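Local coordinates for regulating synaptic membrane exocytosis protein 2 (Rattus norvegicus, PDB 2CJS) that probably binds Rab3 GTPases and other presynaptic proteins, acting in the regulation of synaptic vesicle exocytosis, at residues H26-F35 and M51-Q61. Numbering follows the deposited sequence. Where two conformers were deposited one is given.
Sequences HNCSYCQTKF and MWVCNLCRKQQ. With ZN (zinc ion), chain M; EDO (1,2-ethanediol), chain N; EDO (1,2-ethanediol), chain O.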
# COMPACT_ATOMS: atom_id res chain seq x y z
N HIS C 26 -10.88 3.10 5.84
CA HIS C 26 -11.25 4.50 5.95
C HIS C 26 -12.61 4.62 6.61
O HIS C 26 -13.47 3.80 6.37
CB HIS C 26 -11.31 5.13 4.54
CG HIS C 26 -9.96 5.19 3.92
ND1 HIS C 26 -9.48 4.16 3.16
CD2 HIS C 26 -8.94 6.08 4.04
CE1 HIS C 26 -8.23 4.43 2.79
NE2 HIS C 26 -7.88 5.59 3.31
N ASN C 27 -12.81 5.68 7.41
CA ASN C 27 -14.15 5.87 7.98
C ASN C 27 -14.98 6.74 7.02
O ASN C 27 -14.51 7.80 6.54
CB ASN C 27 -14.12 6.48 9.37
CG ASN C 27 -13.51 5.53 10.38
OD1 ASN C 27 -12.30 5.50 10.54
ND2 ASN C 27 -14.33 4.75 11.05
N CYS C 28 -16.20 6.31 6.76
CA CYS C 28 -17.17 7.11 5.98
C CYS C 28 -17.35 8.48 6.65
O CYS C 28 -17.62 8.56 7.82
CB CYS C 28 -18.51 6.34 5.84
SG CYS C 28 -19.71 7.30 4.93
N SER C 29 -17.19 9.55 5.86
CA SER C 29 -17.30 10.92 6.38
C SER C 29 -18.71 11.24 6.80
O SER C 29 -18.92 12.19 7.53
CB SER C 29 -16.84 11.90 5.29
OG SER C 29 -15.40 11.77 5.17
N TYR C 30 -19.68 10.44 6.36
CA TYR C 30 -21.07 10.67 6.78
C TYR C 30 -21.48 9.76 7.96
O TYR C 30 -21.81 10.26 9.02
CB TYR C 30 -21.99 10.42 5.59
CG TYR C 30 -23.44 10.93 5.71
CD1 TYR C 30 -23.75 12.05 6.48
CD2 TYR C 30 -24.46 10.26 5.06
CE1 TYR C 30 -25.10 12.54 6.57
CE2 TYR C 30 -25.81 10.72 5.13
CZ TYR C 30 -26.12 11.83 5.89
OH TYR C 30 -27.43 12.27 5.92
N CYS C 31 -21.46 8.44 7.77
CA CYS C 31 -21.99 7.48 8.78
C CYS C 31 -20.92 6.97 9.74
O CYS C 31 -21.26 6.31 10.71
CB CYS C 31 -22.70 6.32 8.08
SG CYS C 31 -21.53 5.15 7.34
N GLN C 32 -19.64 7.25 9.41
CA GLN C 32 -18.42 6.84 10.19
C GLN C 32 -18.12 5.36 10.19
O GLN C 32 -17.23 4.91 10.93
CB GLN C 32 -18.52 7.35 11.62
CG GLN C 32 -18.65 8.92 11.70
CD GLN C 32 -17.48 9.68 11.03
OE1 GLN C 32 -16.35 9.20 11.04
NE2 GLN C 32 -17.78 10.86 10.41
N THR C 33 -18.83 4.58 9.38
CA THR C 33 -18.51 3.15 9.24
C THR C 33 -17.15 2.97 8.59
O THR C 33 -16.87 3.64 7.63
CB THR C 33 -19.60 2.40 8.46
OG1 THR C 33 -20.84 2.57 9.15
CG2 THR C 33 -19.29 0.92 8.34
N LYS C 34 -16.32 2.06 9.12
CA LYS C 34 -15.00 1.80 8.51
C LYS C 34 -15.15 0.82 7.35
O LYS C 34 -15.79 -0.22 7.50
CB LYS C 34 -13.99 1.27 9.56
CG LYS C 34 -12.55 1.29 9.02
CD LYS C 34 -11.56 0.77 10.09
CE LYS C 34 -11.50 1.76 11.21
NZ LYS C 34 -10.67 1.12 12.29
N PHE C 35 -14.62 1.19 6.17
CA PHE C 35 -14.84 0.39 5.02
C PHE C 35 -13.55 0.11 4.27
O PHE C 35 -12.57 0.88 4.35
CB PHE C 35 -15.90 1.04 4.08
CG PHE C 35 -15.49 2.36 3.48
CD1 PHE C 35 -14.69 2.40 2.29
CD2 PHE C 35 -15.90 3.57 4.08
CE1 PHE C 35 -14.33 3.62 1.66
CE2 PHE C 35 -15.51 4.81 3.49
CZ PHE C 35 -14.75 4.86 2.28
N MET C 51 -12.56 13.71 1.45
CA MET C 51 -13.50 12.99 2.33
C MET C 51 -13.69 11.59 1.79
O MET C 51 -13.25 11.26 0.67
CB MET C 51 -14.88 13.71 2.35
CG MET C 51 -15.42 13.93 0.93
SD MET C 51 -17.18 14.24 0.82
CE MET C 51 -17.59 12.52 0.97
N TRP C 52 -14.36 10.75 2.59
CA TRP C 52 -14.52 9.34 2.27
C TRP C 52 -16.01 8.99 2.43
O TRP C 52 -16.64 9.48 3.35
CB TRP C 52 -13.68 8.49 3.24
CG TRP C 52 -12.24 8.98 3.37
CD1 TRP C 52 -11.74 9.91 4.25
CD2 TRP C 52 -11.14 8.59 2.55
NE1 TRP C 52 -10.40 10.11 4.04
CE2 TRP C 52 -10.00 9.31 3.00
CE3 TRP C 52 -10.98 7.67 1.49
CZ2 TRP C 52 -8.74 9.14 2.43
CZ3 TRP C 52 -9.77 7.53 0.93
CH2 TRP C 52 -8.65 8.25 1.40
N VAL C 53 -16.57 8.18 1.53
CA VAL C 53 -18.01 7.86 1.61
C VAL C 53 -18.28 6.43 1.19
O VAL C 53 -17.91 6.00 0.07
CB VAL C 53 -18.93 8.88 0.83
CG1 VAL C 53 -18.56 8.96 -0.64
CG2 VAL C 53 -20.45 8.52 0.97
N CYS C 54 -18.92 5.70 2.10
CA CYS C 54 -19.17 4.28 1.89
C CYS C 54 -20.29 4.08 0.85
O CYS C 54 -21.11 4.98 0.55
CB CYS C 54 -19.48 3.55 3.19
SG CYS C 54 -21.20 3.80 3.76
N ASN C 55 -20.33 2.87 0.30
CA ASN C 55 -21.29 2.60 -0.77
C ASN C 55 -22.73 2.50 -0.28
O ASN C 55 -23.65 2.69 -1.07
CB ASN C 55 -20.89 1.30 -1.48
CG ASN C 55 -19.71 1.50 -2.46
OD1 ASN C 55 -19.31 2.64 -2.76
ND2 ASN C 55 -19.10 0.36 -2.91
N LEU C 56 -22.94 2.27 1.02
CA LEU C 56 -24.30 2.29 1.53
C LEU C 56 -24.85 3.70 1.59
O LEU C 56 -26.03 3.92 1.25
CB LEU C 56 -24.40 1.59 2.89
CG LEU C 56 -24.09 0.08 2.78
CD1 LEU C 56 -24.22 -0.53 4.19
CD2 LEU C 56 -24.98 -0.67 1.79
N CYS C 57 -24.04 4.64 2.05
CA CYS C 57 -24.47 6.01 2.06
C CYS C 57 -24.65 6.48 0.61
O CYS C 57 -25.56 7.25 0.32
CB CYS C 57 -23.42 6.87 2.75
SG CYS C 57 -23.49 6.75 4.54
N ARG C 58 -23.75 6.10 -0.28
CA ARG C 58 -23.96 6.44 -1.71
C ARG C 58 -25.30 5.95 -2.19
O ARG C 58 -26.06 6.72 -2.82
CB ARG C 58 -22.85 5.87 -2.61
CG ARG C 58 -21.45 6.51 -2.29
CD ARG C 58 -20.38 5.80 -3.14
NE ARG C 58 -20.61 5.93 -4.60
CZ ARG C 58 -19.94 5.24 -5.54
NH1 ARG C 58 -19.05 4.33 -5.18
NH2 ARG C 58 -20.13 5.47 -6.85
N LYS C 59 -25.62 4.71 -1.91
CA LYS C 59 -26.89 4.15 -2.39
C LYS C 59 -28.07 4.95 -1.87
O LYS C 59 -29.04 5.25 -2.59
CB LYS C 59 -27.04 2.70 -1.95
CG LYS C 59 -28.36 2.07 -2.48
CD LYS C 59 -28.37 1.81 -4.04
CE LYS C 59 -29.78 1.45 -4.64
NZ LYS C 59 -30.60 2.61 -5.26
N GLN C 60 -28.02 5.28 -0.57
CA GLN C 60 -29.12 5.97 0.07
C GLN C 60 -29.43 7.31 -0.65
O GLN C 60 -30.60 7.70 -0.82
CB GLN C 60 -28.77 6.26 1.56
CG GLN C 60 -29.84 6.99 2.36
CD GLN C 60 -29.22 7.55 3.66
OE1 GLN C 60 -28.58 8.59 3.66
NE2 GLN C 60 -29.39 6.82 4.75
N GLN C 61 -28.39 8.03 -1.04
CA GLN C 61 -28.57 9.36 -1.56
C GLN C 61 -28.82 9.38 -3.09
O GLN C 61 -29.08 10.44 -3.65
CB GLN C 61 -27.37 10.22 -1.17
CG GLN C 61 -27.25 10.36 0.34
CD GLN C 61 -28.32 11.27 0.90
OE1 GLN C 61 -28.59 12.34 0.32
NE2 GLN C 61 -29.00 10.82 1.96
ZN ZN M . -21.48 5.75 5.07
C1 EDO N . -21.31 13.02 11.27
O1 EDO N . -20.85 11.69 11.01
C2 EDO N . -20.55 13.91 10.34
O2 EDO N . -20.98 13.68 8.98
C1 EDO O . -7.63 -1.31 12.94
O1 EDO O . -6.54 -0.45 13.42
C2 EDO O . -8.17 -1.03 11.53
O2 EDO O . -7.98 0.32 11.10
O HOH W 1 -29.05 9.98 5.74
O HOH W 2 -29.94 13.17 3.98
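The imidazole of His26 lies flat over the six-membered ring of Trp52, a face-to-face stack with centroids 3.8 Å apart and planes inclined by only 19°. Its CG, CD2 and NE2 side does the overlapping; NE2 sits 3.4 Å from Trp52 CH2. With an alanine in place of His26, the indole would probably lose its aromatic cover on that face, leaving a gap beside Trp52. Trp52 NE1 is held separately, by an acidic side chain of another protein. Beside the stack, Ser29 grips the backbone of Trp52 twice: Ser29 N donates to Trp52 O at 2.6 Å, and Trp52 N returns a nearly straight bond to Ser29 OG, which is also hydrogen-bonded to the backbone of another protein's chain. The principle of a RING-clan Cys4 finger, one metal joining two separate CxxC pairs, is seen in Cys28 and Cys31, in a turn, and Cys54 and Cys57, at a strand-to-helix junction, which bind one zinc ion through sulfurs at 2.3–2.4 Å. A chi1 of 179° swings SG of Cys28 away from its own N to the zinc, where it also accepts from Cys54 N at 3.3 Å, while Cys54 SG caps the helix by accepting from Cys57 N; such N-H groups would probably ease the charge on the thiolates. Phe35 wedges between His26 CB over one face and Cys54 CA over the opposite one. Tyr30 CD2 approaches Cys57 SG at 3.7 Å.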